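Local coordinates for protein putative glucarate dehydratase (Pseudomonas fluorescens, PDB 4IT1) that probably catalyses the magnesium-dependent dehydration of D-glucarate to 5-dehydro-4-deoxy-D-glucarate, at residues I56-D61 / L141-R146; R100-T105 / S130-A135; V150-L155 / G320-T325; V164-Y169 / I349-M354; V339-N344 / H356-V361. All blocks are in the same frame, centred on the assembly; numbering follows the deposited sequence.

Overall arrangement
From the N terminus, strand 50-60 is met by helix 128-148 about 80 residues later, closing the loop of interaction 1. Within that loop lies interaction 2, where helix 95-107 packs on an earlier part of helix 128-148. Both belong to the N-terminal domain. The chain then leaves this helix, and interaction 3 closes a much longer loop by joining residues 150-155 to the start of helix 322-334 in the barrel. Interaction 4, from barrel strand 163-170 to helix 348-360, crosses interaction 3. Interaction 5 is a short return from strand 338-341 to the same helix; it crosses interaction 4, touches interactions 3 and 4 and carries the predicted catalytic His342.

Interaction 1 (I56-D61 / L141-R146); sequences IEIESD and LDLQAR
In Leu143 a chi1 of -149° and a chi2 of -135°, both away from the staggered minima, lay the forked end of the side chain against strand 50-60, with CD2 directed at Ser60 and CG facing Ile58. Ser60 has OG turned between its own backbone N and carbonyl carbon (chi1 45°), and the hydroxyl comes alongside the methyl: Ser60 OG lies 3.7 Å from Leu143 CD2, with Ser60 CB at 4.2 Å from the same atom. This is van der Waals contact. The polar need of that oxygen is met elsewhere, by a hydrogen bond to the carbonyl oxygen of Tyr64. Ile58 takes a looser, apolar part. Its CB faces the helix, and CG2 stands 4.5 Å from Leu143 CG, while its CD1 end leads away from the helix. No hydrogen bond crosses between the segments. The contact is helix-on-sheet packing within the alpha+beta N-terminal domain of the mandelate racemase family, away from the active site. Strand 50-60 is the middle member of the antiparallel sheet between 25-36 and 65-70, and helix 128-148 packs across it, with Ile58 also touching Ala139 on the helix and Ile25 and Val28 on the adjoining strand.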
# COMPACT_ATOMS: atom_id res chain seq x y z
N ILE A 56 -14.81 -20.37 -1.76
CA ILE A 56 -13.61 -20.81 -2.47
C ILE A 56 -12.74 -21.71 -1.58
O ILE A 56 -12.44 -21.36 -0.44
CB ILE A 56 -12.78 -19.60 -2.97
CG1 ILE A 56 -13.58 -18.72 -3.94
CG2 ILE A 56 -11.50 -20.06 -3.65
CD1 ILE A 56 -14.51 -17.72 -3.27
N GLU A 57 -12.35 -22.86 -2.11
CA GLU A 57 -11.39 -23.76 -1.47
C GLU A 57 -10.14 -23.86 -2.32
O GLU A 57 -10.21 -24.13 -3.51
CB GLU A 57 -11.98 -25.16 -1.30
CG GLU A 57 -12.17 -25.62 0.13
CD GLU A 57 -12.37 -27.13 0.25
OE1 GLU A 57 -12.37 -27.63 1.39
OE2 GLU A 57 -12.51 -27.82 -0.79
N ILE A 58 -8.98 -23.64 -1.70
CA ILE A 58 -7.70 -23.87 -2.36
C ILE A 58 -6.96 -24.98 -1.60
O ILE A 58 -7.09 -25.09 -0.38
CB ILE A 58 -6.84 -22.59 -2.42
CG1 ILE A 58 -7.62 -21.43 -3.05
CG2 ILE A 58 -5.52 -22.83 -3.15
CD1 ILE A 58 -7.95 -21.60 -4.52
N GLU A 59 -6.21 -25.79 -2.33
CA GLU A 59 -5.39 -26.83 -1.72
C GLU A 59 -4.04 -26.85 -2.42
O GLU A 59 -3.92 -26.60 -3.62
CB GLU A 59 -6.08 -28.20 -1.80
CG GLU A 59 -5.50 -29.25 -0.86
CD GLU A 59 -5.87 -30.67 -1.26
OE1 GLU A 59 -6.53 -31.37 -0.46
OE2 GLU A 59 -5.49 -31.10 -2.37
N SER A 60 -3.01 -27.17 -1.63
CA SER A 60 -1.63 -27.19 -2.10
C SER A 60 -1.10 -28.62 -2.15
O SER A 60 -1.70 -29.52 -1.57
CB SER A 60 -0.78 -26.34 -1.16
OG SER A 60 -1.09 -26.64 0.20
N ASP A 61 0.03 -28.80 -2.83
CA ASP A 61 0.68 -30.12 -2.95
C ASP A 61 1.10 -30.75 -1.61
O ASP A 61 1.27 -31.97 -1.52
CB ASP A 61 1.88 -30.06 -3.91
CG ASP A 61 2.95 -29.05 -3.49
OD1 ASP A 61 2.93 -28.57 -2.33
OD2 ASP A 61 3.81 -28.72 -4.34
N LEU A 141 -3.67 -16.02 0.51
CA LEU A 141 -3.01 -15.55 1.73
C LEU A 141 -3.32 -16.46 2.91
O LEU A 141 -2.44 -16.77 3.71
CB LEU A 141 -3.36 -14.10 2.05
CG LEU A 141 -2.77 -13.02 1.13
CD1 LEU A 141 -3.45 -11.68 1.37
CD2 LEU A 141 -1.26 -12.90 1.29
N ASP A 142 -4.58 -16.88 3.02
CA ASP A 142 -4.98 -17.88 4.01
C ASP A 142 -4.16 -19.15 3.84
O ASP A 142 -3.82 -19.81 4.82
CB ASP A 142 -6.47 -18.21 3.91
CG ASP A 142 -6.93 -19.16 5.01
OD1 ASP A 142 -6.51 -18.97 6.18
OD2 ASP A 142 -7.72 -20.08 4.72
N LEU A 143 -3.82 -19.47 2.59
CA LEU A 143 -2.97 -20.61 2.28
C LEU A 143 -1.59 -20.39 2.88
O LEU A 143 -1.12 -21.20 3.69
CB LEU A 143 -2.84 -20.80 0.77
CG LEU A 143 -2.64 -22.21 0.19
CD1 LEU A 143 -1.56 -22.17 -0.88
CD2 LEU A 143 -2.30 -23.26 1.23
N GLN A 144 -0.94 -19.29 2.48
CA GLN A 144 0.39 -18.91 2.96
C GLN A 144 0.48 -18.99 4.48
O GLN A 144 1.46 -19.48 5.03
CB GLN A 144 0.73 -17.50 2.51
CG GLN A 144 0.93 -17.34 1.01
CD GLN A 144 1.27 -15.91 0.60
OE1 GLN A 144 1.81 -15.14 1.40
NE2 GLN A 144 0.97 -15.57 -0.64
N ALA A 145 -0.57 -18.50 5.15
CA ALA A 145 -0.63 -18.42 6.60
C ALA A 145 -0.72 -19.79 7.28
O ALA A 145 -0.15 -19.99 8.36
CB ALA A 145 -1.79 -17.55 7.03
N ARG A 146 -1.44 -20.72 6.65
CA ARG A 146 -1.54 -22.11 7.13
C ARG A 146 -0.19 -22.84 7.02
O ARG A 146 0.21 -23.57 7.93
CB ARG A 146 -2.62 -22.87 6.36
CG ARG A 146 -4.06 -22.45 6.64
CD ARG A 146 -4.62 -23.17 7.86
NE ARG A 146 -6.01 -22.81 8.13
CZ ARG A 146 -6.62 -23.00 9.30
NH1 ARG A 146 -5.96 -23.53 10.32
NH2 ARG A 146 -7.89 -22.64 9.46

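Interaction 2 (R100-T105 / S130-A135); sequences RIVQTT and SNAYSA
Val102 has its CB directed toward helix 128-148, and both of its methyls meet the Ala132-Tyr133 step there. CG1, anti to the valine's backbone N (chi1 172°), lies against both residues, 3.7 Å from Ala132 CB and 4.0 Å from Tyr133 N. The second branch, CG2, approaches the tyrosine backbone, 4.2 Å from Tyr133 CA. Val102 and Tyr133 are also the closest CA pair of the two segments, at 6.3 Å, and the small alanine beside them is consistent with so near an approach.

Ala132 presents its methyl to Val102 and is also touched by Ile79 of helix 74-87. The tyrosine behaves differently. Its CB leaves the helix to the side of the contact, and the ring runs along helix 95-107, packing on Leu95 and Leu98 and meeting Arg99 in a cation-pi interaction. The backbone of Tyr133, more than its ring, therefore receives Val102.

This is helix-helix packing inside the alpha+beta N-terminal domain of the mandelate racemase and muconate lactonizing enzyme family, away from the active site. Across it methyl groups meet another methyl and the helix backbone, and no hydrogen bond passes between the segments, so cohesion here rests on van der Waals packing and on the burial of apolar surface.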
# COMPACT_ATOMS: atom_id res chain seq x y z
N ARG A 100 -2.47 -10.65 -13.15
CA ARG A 100 -2.38 -10.65 -14.61
C ARG A 100 -3.35 -11.65 -15.24
O ARG A 100 -3.90 -11.39 -16.32
CB ARG A 100 -0.96 -10.92 -15.09
CG ARG A 100 -0.04 -9.71 -15.08
CD ARG A 100 1.30 -10.04 -15.72
NE ARG A 100 1.79 -11.35 -15.28
CZ ARG A 100 2.78 -11.55 -14.41
NH1 ARG A 100 3.12 -12.79 -14.09
NH2 ARG A 100 3.43 -10.53 -13.87
N ILE A 101 -3.55 -12.77 -14.56
CA ILE A 101 -4.49 -13.81 -14.98
C ILE A 101 -5.94 -13.32 -14.92
O ILE A 101 -6.68 -13.47 -15.90
CB ILE A 101 -4.27 -15.11 -14.17
CG1 ILE A 101 -3.00 -15.81 -14.66
CG2 ILE A 101 -5.47 -16.05 -14.26
CD1 ILE A 101 -2.51 -16.91 -13.74
N VAL A 102 -6.33 -12.73 -13.79
CA VAL A 102 -7.69 -12.20 -13.63
C VAL A 102 -8.00 -11.12 -14.67
O VAL A 102 -9.11 -11.05 -15.18
CB VAL A 102 -7.94 -11.65 -12.20
CG1 VAL A 102 -9.28 -10.93 -12.12
CG2 VAL A 102 -7.88 -12.76 -11.17
N GLN A 103 -7.00 -10.31 -15.01
CA GLN A 103 -7.15 -9.25 -16.01
C GLN A 103 -7.38 -9.82 -17.42
O GLN A 103 -8.25 -9.34 -18.14
CB GLN A 103 -5.95 -8.30 -16.01
CG GLN A 103 -5.85 -7.43 -14.77
CD GLN A 103 -4.50 -6.76 -14.60
OE1 GLN A 103 -4.40 -5.68 -14.01
NE2 GLN A 103 -3.45 -7.39 -15.10
N THR A 104 -6.61 -10.84 -17.79
CA THR A 104 -6.74 -11.49 -19.09
C THR A 104 -8.12 -12.13 -19.27
O THR A 104 -8.73 -12.03 -20.34
CB THR A 104 -5.63 -12.55 -19.28
OG1 THR A 104 -4.37 -11.88 -19.32
CG2 THR A 104 -5.82 -13.32 -20.59
N THR A 105 -8.59 -12.77 -18.21
CA THR A 105 -9.88 -13.43 -18.19
C THR A 105 -11.03 -12.43 -18.35
O THR A 105 -11.93 -12.65 -19.17
CB THR A 105 -10.04 -14.25 -16.90
OG1 THR A 105 -8.92 -15.13 -16.77
CG2 THR A 105 -11.33 -15.06 -16.91
N SER A 130 -11.31 -6.48 -9.82
CA SER A 130 -11.12 -6.33 -8.37
C SER A 130 -11.86 -7.36 -7.52
O SER A 130 -11.29 -7.89 -6.58
CB SER A 130 -11.47 -4.92 -7.92
OG SER A 130 -10.46 -4.03 -8.35
N ASN A 131 -13.13 -7.61 -7.84
CA ASN A 131 -13.93 -8.62 -7.15
C ASN A 131 -13.35 -10.02 -7.28
O ASN A 131 -13.28 -10.77 -6.30
CB ASN A 131 -15.37 -8.62 -7.65
CG ASN A 131 -16.07 -7.31 -7.40
OD1 ASN A 131 -15.47 -6.35 -6.90
ND2 ASN A 131 -17.35 -7.25 -7.73
N ALA A 132 -12.93 -10.37 -8.49
CA ALA A 132 -12.37 -11.69 -8.77
C ALA A 132 -10.97 -11.87 -8.16
O ALA A 132 -10.64 -12.95 -7.67
CB ALA A 132 -12.35 -11.96 -10.26
N TYR A 133 -10.15 -10.82 -8.21
CA TYR A 133 -8.83 -10.86 -7.58
C TYR A 133 -9.00 -11.04 -6.07
O TYR A 133 -8.44 -11.97 -5.49
CB TYR A 133 -8.00 -9.62 -7.91
CG TYR A 133 -6.61 -9.65 -7.31
CD1 TYR A 133 -5.60 -10.46 -7.84
CD2 TYR A 133 -6.29 -8.86 -6.20
CE1 TYR A 133 -4.33 -10.49 -7.28
CE2 TYR A 133 -5.03 -8.88 -5.63
CZ TYR A 133 -4.05 -9.70 -6.18
OH TYR A 133 -2.79 -9.72 -5.62
N SER A 134 -9.81 -10.19 -5.46
CA SER A 134 -10.06 -10.25 -4.02
C SER A 134 -10.55 -11.62 -3.55
O SER A 134 -10.17 -12.08 -2.47
CB SER A 134 -11.08 -9.19 -3.61
OG SER A 134 -11.54 -9.40 -2.29
N ALA A 135 -11.40 -12.26 -4.35
CA ALA A 135 -11.98 -13.56 -4.00
C ALA A 135 -10.90 -14.61 -3.74
O ALA A 135 -10.93 -15.32 -2.73
CB ALA A 135 -12.94 -14.03 -5.09

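Interaction 3 (V150-L155 / G320-T325); sequences VPLVDL and GGLRDT
Leu152 and Leu322 make a buried apolar contact between the loop that follows helix 128-148 of the N-terminal domain and the start of helix 322-334 in the barrel domain. The two side chains meet at a slant, methyl against methyl: Leu322 CD1 pushes into the fork of Leu152, 3.7 Å from its CD2 and 4.2 Å from its CD1. Leu152 extends toward the barrel because its CG is anti to the backbone N (chi1 -156°). Leu322 also lies on Val138 of helix 128-148 and on Val357 of helix 348-360, while Leu152 touches His356 and Leu402, so the pair is enclosed by both domains.

Arg323 reaches over the same loop, but its NH2 stays 4.4 Å from Leu155 O, too far for a hydrogen bond. Its side chain also packs on Leu155 of the second subunit, which places the edge of this contact at the dimer interface.

Leu322 is the first residue of its helix, and its position is probably fixed by the turn before it. Gly320 leaves helix 316-319 with a positive phi, and Gly321 occupies the N-cap position. Gly321 O is gripped twice from opposite faces of its plane, by Thr325 N at 3.2 Å and by Thr325 OG1 at 2.7 Å. The carboxylate of Glu137, from helix 128-148, accepts the backbone N-H groups of Leu322 and Arg323 and would probably complement the partial positive charge of the helix N terminus. Such packing is characteristic of the enolase superfamily, in which an alpha+beta N-terminal domain lies against the barrel.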
# COMPACT_ATOMS: atom_id res chain seq x y z
N VAL A 150 1.28 -19.25 11.00
CA VAL A 150 1.01 -17.94 11.61
C VAL A 150 -0.38 -17.44 11.25
O VAL A 150 -0.91 -17.80 10.20
CB VAL A 150 2.07 -16.89 11.19
CG1 VAL A 150 3.45 -17.27 11.72
CG2 VAL A 150 2.11 -16.72 9.67
N PRO A 151 -1.00 -16.61 12.12
CA PRO A 151 -2.29 -16.02 11.74
C PRO A 151 -2.12 -15.10 10.54
O PRO A 151 -1.02 -14.59 10.29
CB PRO A 151 -2.72 -15.23 12.99
CG PRO A 151 -1.48 -15.06 13.80
CD PRO A 151 -0.61 -16.24 13.49
N LEU A 152 -3.20 -14.90 9.77
CA LEU A 152 -3.10 -14.20 8.49
C LEU A 152 -2.51 -12.80 8.69
O LEU A 152 -1.60 -12.40 7.98
CB LEU A 152 -4.46 -14.13 7.79
CG LEU A 152 -4.49 -13.96 6.26
CD1 LEU A 152 -5.85 -14.37 5.71
CD2 LEU A 152 -4.15 -12.55 5.81
N VAL A 153 -3.02 -12.10 9.70
CA VAL A 153 -2.59 -10.75 10.05
C VAL A 153 -1.05 -10.55 10.06
O VAL A 153 -0.56 -9.46 9.74
CB VAL A 153 -3.24 -10.31 11.38
CG1 VAL A 153 -2.74 -11.14 12.55
CG2 VAL A 153 -3.03 -8.82 11.62
N ASP A 154 -0.31 -11.61 10.38
CA ASP A 154 1.16 -11.56 10.44
C ASP A 154 1.80 -11.39 9.07
O ASP A 154 2.89 -10.81 8.95
CB ASP A 154 1.73 -12.79 11.17
CG ASP A 154 1.50 -12.75 12.69
OD1 ASP A 154 1.00 -11.73 13.21
OD2 ASP A 154 1.83 -13.75 13.36
N LEU A 155 1.13 -11.90 8.04
CA LEU A 155 1.53 -11.67 6.65
C LEU A 155 1.40 -10.21 6.27
O LEU A 155 2.11 -9.71 5.40
CB LEU A 155 0.67 -12.51 5.70
CG LEU A 155 0.93 -14.01 5.64
CD1 LEU A 155 -0.33 -14.71 5.17
CD2 LEU A 155 2.11 -14.32 4.73
N GLY A 320 -10.40 -5.01 -3.92
CA GLY A 320 -9.34 -5.81 -4.52
C GLY A 320 -8.54 -6.68 -3.56
O GLY A 320 -7.43 -7.09 -3.86
N GLY A 321 -9.11 -6.97 -2.39
CA GLY A 321 -8.43 -7.82 -1.42
C GLY A 321 -7.81 -7.10 -0.23
O GLY A 321 -8.08 -5.93 0.03
N LEU A 322 -6.96 -7.82 0.49
CA LEU A 322 -6.50 -7.39 1.80
C LEU A 322 -5.36 -6.38 1.72
O LEU A 322 -5.37 -5.38 2.43
CB LEU A 322 -6.13 -8.59 2.68
CG LEU A 322 -7.24 -9.63 2.89
CD1 LEU A 322 -6.74 -10.77 3.77
CD2 LEU A 322 -8.51 -9.03 3.47
N ARG A 323 -4.40 -6.64 0.84
CA ARG A 323 -3.27 -5.73 0.66
C ARG A 323 -3.68 -4.41 0.02
O ARG A 323 -3.12 -3.36 0.35
CB ARG A 323 -2.14 -6.40 -0.13
CG ARG A 323 -1.34 -7.38 0.71
CD ARG A 323 -0.19 -8.01 -0.05
NE ARG A 323 0.46 -9.05 0.75
CZ ARG A 323 1.38 -9.90 0.31
NH1 ARG A 323 1.79 -9.87 -0.95
NH2 ARG A 323 1.90 -10.80 1.14
N ASP A 324 -4.66 -4.47 -0.89
CA ASP A 324 -5.20 -3.27 -1.53
C ASP A 324 -5.94 -2.40 -0.51
O ASP A 324 -5.88 -1.17 -0.57
CB ASP A 324 -6.13 -3.63 -2.70
CG ASP A 324 -5.38 -3.95 -3.99
OD1 ASP A 324 -4.13 -3.82 -4.04
OD2 ASP A 324 -6.04 -4.32 -4.98
N THR A 325 -6.63 -3.07 0.41
CA THR A 325 -7.30 -2.40 1.53
C THR A 325 -6.32 -1.65 2.46
O THR A 325 -6.65 -0.59 3.00
CB THR A 325 -8.15 -3.41 2.32
OG1 THR A 325 -9.19 -3.93 1.48
CG2 THR A 325 -8.80 -2.76 3.51

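Interaction 4 (V164-Y169 / I349-M354); sequences VPFSAY and ISLMAM
Phe166 receives the end of Met354 at the rim of its ring. The methyl carbon CE lies near the ring plane, 3.6 Å from Phe166 CE1 and 3.7 Å from Phe166 CZ, and the sulfur follows it: Met354 SD is 5.4 Å from the ring centroid and 84° off the ring normal, a Met-aromatic contact made at the edge. Leu351 adds its CD1 obliquely, 3.9 Å from Phe166 CZ. Methionine and leucine, one helical turn apart, thus grip the outer end of the ring together.

Met354 spans the gap because its chain is extended through chi1 and chi2 and bends only at chi3 (44°), which turns the methyl to the ring edge. On its other side the sulfur touches Ser343, and the side chain comes within about 5 Å of His342, the predicted proton acceptor. Phe166 itself is backed by Cys368 and Val394, and its backbone is hydrogen-bonded with that of Gly392. Replacing Phe166 with an alanine would probably open a gap beside Met354 CE and Leu351 CD1 and leave the methionine free to turn near His342.

Further out, Tyr169 OH holds Lys215 NZ, the other predicted proton acceptor. Phe166 sits at the break in strand 163-170 and has its CB directed out to helix 348-360, as in the strand-inside, helix-outside layering of the (β/α)7β barrel of mandelate racemase-like enzymes.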
# COMPACT_ATOMS: atom_id res chain seq x y z
N VAL A 164 -11.36 -6.43 17.17
CA VAL A 164 -11.88 -5.48 16.18
C VAL A 164 -13.33 -5.13 16.50
O VAL A 164 -14.19 -6.01 16.47
CB VAL A 164 -11.78 -6.04 14.74
CG1 VAL A 164 -12.37 -5.06 13.75
CG2 VAL A 164 -10.34 -6.36 14.38
N PRO A 165 -13.59 -3.85 16.82
CA PRO A 165 -14.96 -3.45 17.19
C PRO A 165 -15.92 -3.44 15.99
O PRO A 165 -15.48 -3.30 14.84
CB PRO A 165 -14.77 -2.04 17.76
CG PRO A 165 -13.52 -1.52 17.13
CD PRO A 165 -12.65 -2.71 16.81
N PHE A 166 -17.21 -3.61 16.27
CA PHE A 166 -18.25 -3.62 15.24
C PHE A 166 -19.48 -2.95 15.79
O PHE A 166 -19.67 -2.87 17.00
CB PHE A 166 -18.60 -5.05 14.84
CG PHE A 166 -17.66 -5.64 13.83
CD1 PHE A 166 -17.89 -5.49 12.47
CD2 PHE A 166 -16.55 -6.37 14.25
CE1 PHE A 166 -17.03 -6.06 11.54
CE2 PHE A 166 -15.68 -6.94 13.32
CZ PHE A 166 -15.93 -6.78 11.96
N SER A 167 -20.33 -2.48 14.89
CA SER A 167 -21.59 -1.87 15.30
C SER A 167 -22.74 -2.85 15.11
O SER A 167 -22.58 -3.92 14.50
CB SER A 167 -21.85 -0.56 14.55
OG SER A 167 -21.81 -0.76 13.14
N ALA A 168 -23.88 -2.49 15.67
CA ALA A 168 -25.11 -3.20 15.42
C ALA A 168 -25.73 -2.58 14.17
O ALA A 168 -26.04 -1.38 14.17
CB ALA A 168 -26.06 -3.07 16.60
N TYR A 169 -25.88 -3.38 13.11
CA TYR A 169 -26.50 -2.90 11.87
C TYR A 169 -28.01 -3.12 11.88
O TYR A 169 -28.49 -4.23 11.65
CB TYR A 169 -25.85 -3.53 10.62
CG TYR A 169 -25.64 -2.53 9.48
CD1 TYR A 169 -26.63 -1.60 9.13
CD2 TYR A 169 -24.45 -2.52 8.75
CE1 TYR A 169 -26.43 -0.68 8.12
CE2 TYR A 169 -24.24 -1.60 7.72
CZ TYR A 169 -25.24 -0.69 7.41
OH TYR A 169 -25.06 0.22 6.39
N ILE A 349 -16.22 -16.53 7.03
CA ILE A 349 -14.98 -16.40 6.27
C ILE A 349 -14.70 -14.92 5.98
O ILE A 349 -13.64 -14.39 6.33
CB ILE A 349 -15.00 -17.21 4.95
CG1 ILE A 349 -15.21 -18.70 5.23
CG2 ILE A 349 -13.73 -16.96 4.15
CD1 ILE A 349 -15.24 -19.58 3.99
N SER A 350 -15.67 -14.25 5.35
CA SER A 350 -15.56 -12.83 5.07
C SER A 350 -15.28 -12.05 6.36
O SER A 350 -14.38 -11.20 6.39
CB SER A 350 -16.83 -12.30 4.40
OG SER A 350 -16.87 -12.68 3.03
N LEU A 351 -16.03 -12.37 7.41
CA LEU A 351 -15.91 -11.68 8.68
C LEU A 351 -14.47 -11.70 9.19
O LEU A 351 -13.99 -10.69 9.71
CB LEU A 351 -16.87 -12.28 9.72
CG LEU A 351 -17.05 -11.60 11.08
CD1 LEU A 351 -17.54 -10.16 10.96
CD2 LEU A 351 -17.99 -12.40 11.97
N MET A 352 -13.78 -12.82 9.00
CA MET A 352 -12.41 -12.98 9.49
C MET A 352 -11.36 -12.30 8.62
O MET A 352 -10.42 -11.70 9.15
CB MET A 352 -12.06 -14.45 9.74
CG MET A 352 -12.71 -15.04 10.98
SD MET A 352 -12.36 -14.10 12.49
CE MET A 352 -13.89 -14.33 13.38
N ALA A 353 -11.51 -12.42 7.29
CA ALA A 353 -10.62 -11.72 6.36
C ALA A 353 -10.70 -10.22 6.63
O ALA A 353 -9.68 -9.55 6.78
CB ALA A 353 -11.02 -12.02 4.92
N MET A 354 -11.93 -9.72 6.73
CA MET A 354 -12.18 -8.35 7.10
C MET A 354 -11.51 -8.01 8.45
O MET A 354 -10.77 -7.03 8.53
CB MET A 354 -13.68 -8.06 7.15
CG MET A 354 -14.01 -6.63 7.55
SD MET A 354 -15.76 -6.21 7.57
CE MET A 354 -16.47 -7.64 8.39

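Interaction 5 (V339-N344 / H356-V361); sequences VSMHSN and HVAAAV
Met341 is the bump and Ala358 the floor of the hollow that takes it. The methyl carbon of Met341 settles on the helix where the small Ala358 leaves its backbone accessible, with CE 3.8 Å from Ala358 CA and 4.0 Å from Ala358 CB. The sides of the hollow are valines: Val357 CG1 stands 4.3 Å from Met341 SD, and Val361 CG2 is 4.4 Å from Met341 CE. Two bends, chi2 74° and chi3 47°, curl the methionine so that its tip drops between them instead of lying along the strand. Strand 338-341 and helix 348-360 are consecutive elements of the barrel, so this is the inside of a beta-alpha unit, the helix covering the strand it follows. The flank of Met341 is filled as well, by Met354 of the same helix and by Thr325 of helix 322-334. The next residue along the chain, His342, the predicted proton acceptor, takes its ring elsewhere: its ND1 bonds to Asp315 OD2 and its side chain touches Asn291, a magnesium ligand. Next to Val361, Ala360 O accepts a hydrogen bond from Asn96 ND2 of the second subunit.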
# COMPACT_ATOMS: atom_id res chain seq x y z
N VAL A 339 -10.94 6.01 8.13
CA VAL A 339 -11.20 4.71 7.52
C VAL A 339 -11.90 3.77 8.49
O VAL A 339 -11.65 3.81 9.69
CB VAL A 339 -9.93 3.95 7.09
CG1 VAL A 339 -10.14 3.34 5.71
CG2 VAL A 339 -8.71 4.85 7.12
N SER A 340 -12.76 2.93 7.94
CA SER A 340 -13.38 1.83 8.66
C SER A 340 -13.66 0.74 7.63
O SER A 340 -13.56 0.97 6.43
CB SER A 340 -14.66 2.29 9.34
OG SER A 340 -15.18 1.28 10.18
N MET A 341 -14.00 -0.45 8.10
CA MET A 341 -14.17 -1.59 7.21
C MET A 341 -15.65 -1.96 7.15
O MET A 341 -16.42 -1.57 8.02
CB MET A 341 -13.32 -2.75 7.70
CG MET A 341 -12.55 -3.48 6.62
SD MET A 341 -11.13 -2.54 6.03
CE MET A 341 -10.37 -2.02 7.56
N HIS A 342 -16.03 -2.71 6.12
CA HIS A 342 -17.44 -3.05 5.90
C HIS A 342 -17.55 -4.38 5.16
O HIS A 342 -16.65 -4.76 4.42
CB HIS A 342 -18.14 -1.93 5.10
CG HIS A 342 -19.43 -2.36 4.45
ND1 HIS A 342 -19.46 -3.15 3.32
CD2 HIS A 342 -20.72 -2.11 4.77
CE1 HIS A 342 -20.72 -3.38 2.98
NE2 HIS A 342 -21.50 -2.76 3.84
N SER A 343 -18.65 -5.08 5.41
CA SER A 343 -19.05 -6.27 4.63
C SER A 343 -20.53 -6.53 4.83
O SER A 343 -21.05 -6.38 5.94
CB SER A 343 -18.24 -7.50 5.02
OG SER A 343 -16.87 -7.32 4.68
N ASN A 344 -21.20 -6.88 3.74
CA ASN A 344 -22.64 -7.11 3.78
C ASN A 344 -22.98 -8.53 3.32
O ASN A 344 -22.19 -9.14 2.59
CB ASN A 344 -23.37 -6.06 2.93
CG ASN A 344 -23.08 -6.19 1.45
OD1 ASN A 344 -21.92 -6.16 1.02
ND2 ASN A 344 -24.13 -6.34 0.65
N HIS A 356 -9.05 -9.48 10.18
CA HIS A 356 -7.59 -9.54 10.09
C HIS A 356 -6.95 -8.32 9.43
O HIS A 356 -5.93 -7.84 9.92
CB HIS A 356 -7.14 -10.83 9.42
CG HIS A 356 -7.04 -11.99 10.36
ND1 HIS A 356 -5.86 -12.64 10.62
CD2 HIS A 356 -7.98 -12.60 11.12
CE1 HIS A 356 -6.07 -13.61 11.50
NE2 HIS A 356 -7.36 -13.61 11.81
N VAL A 357 -7.50 -7.85 8.32
CA VAL A 357 -6.93 -6.66 7.67
C VAL A 357 -7.23 -5.44 8.53
O VAL A 357 -6.38 -4.58 8.71
CB VAL A 357 -7.36 -6.48 6.18
CG1 VAL A 357 -8.85 -6.18 6.06
CG2 VAL A 357 -6.54 -5.39 5.51
N ALA A 358 -8.44 -5.41 9.08
CA ALA A 358 -8.82 -4.40 10.06
C ALA A 358 -7.85 -4.36 11.25
O ALA A 358 -7.66 -3.30 11.87
CB ALA A 358 -10.24 -4.65 10.54
N ALA A 359 -7.24 -5.51 11.55
CA ALA A 359 -6.36 -5.66 12.70
C ALA A 359 -4.95 -5.20 12.40
O ALA A 359 -4.22 -4.81 13.31
CB ALA A 359 -6.35 -7.11 13.18
N ALA A 360 -4.57 -5.24 11.12
CA ALA A 360 -3.23 -4.81 10.72
C ALA A 360 -3.11 -3.32 10.39
O ALA A 360 -2.01 -2.84 10.10
CB ALA A 360 -2.71 -5.66 9.57
N VAL A 361 -4.23 -2.60 10.41
CA VAL A 361 -4.19 -1.19 10.04
C VAL A 361 -4.16 -0.28 11.27
O VAL A 361 -5.03 -0.37 12.14
CB VAL A 361 -5.26 -0.76 8.99
CG1 VAL A 361 -5.15 -1.62 7.73
CG2 VAL A 361 -6.67 -0.80 9.55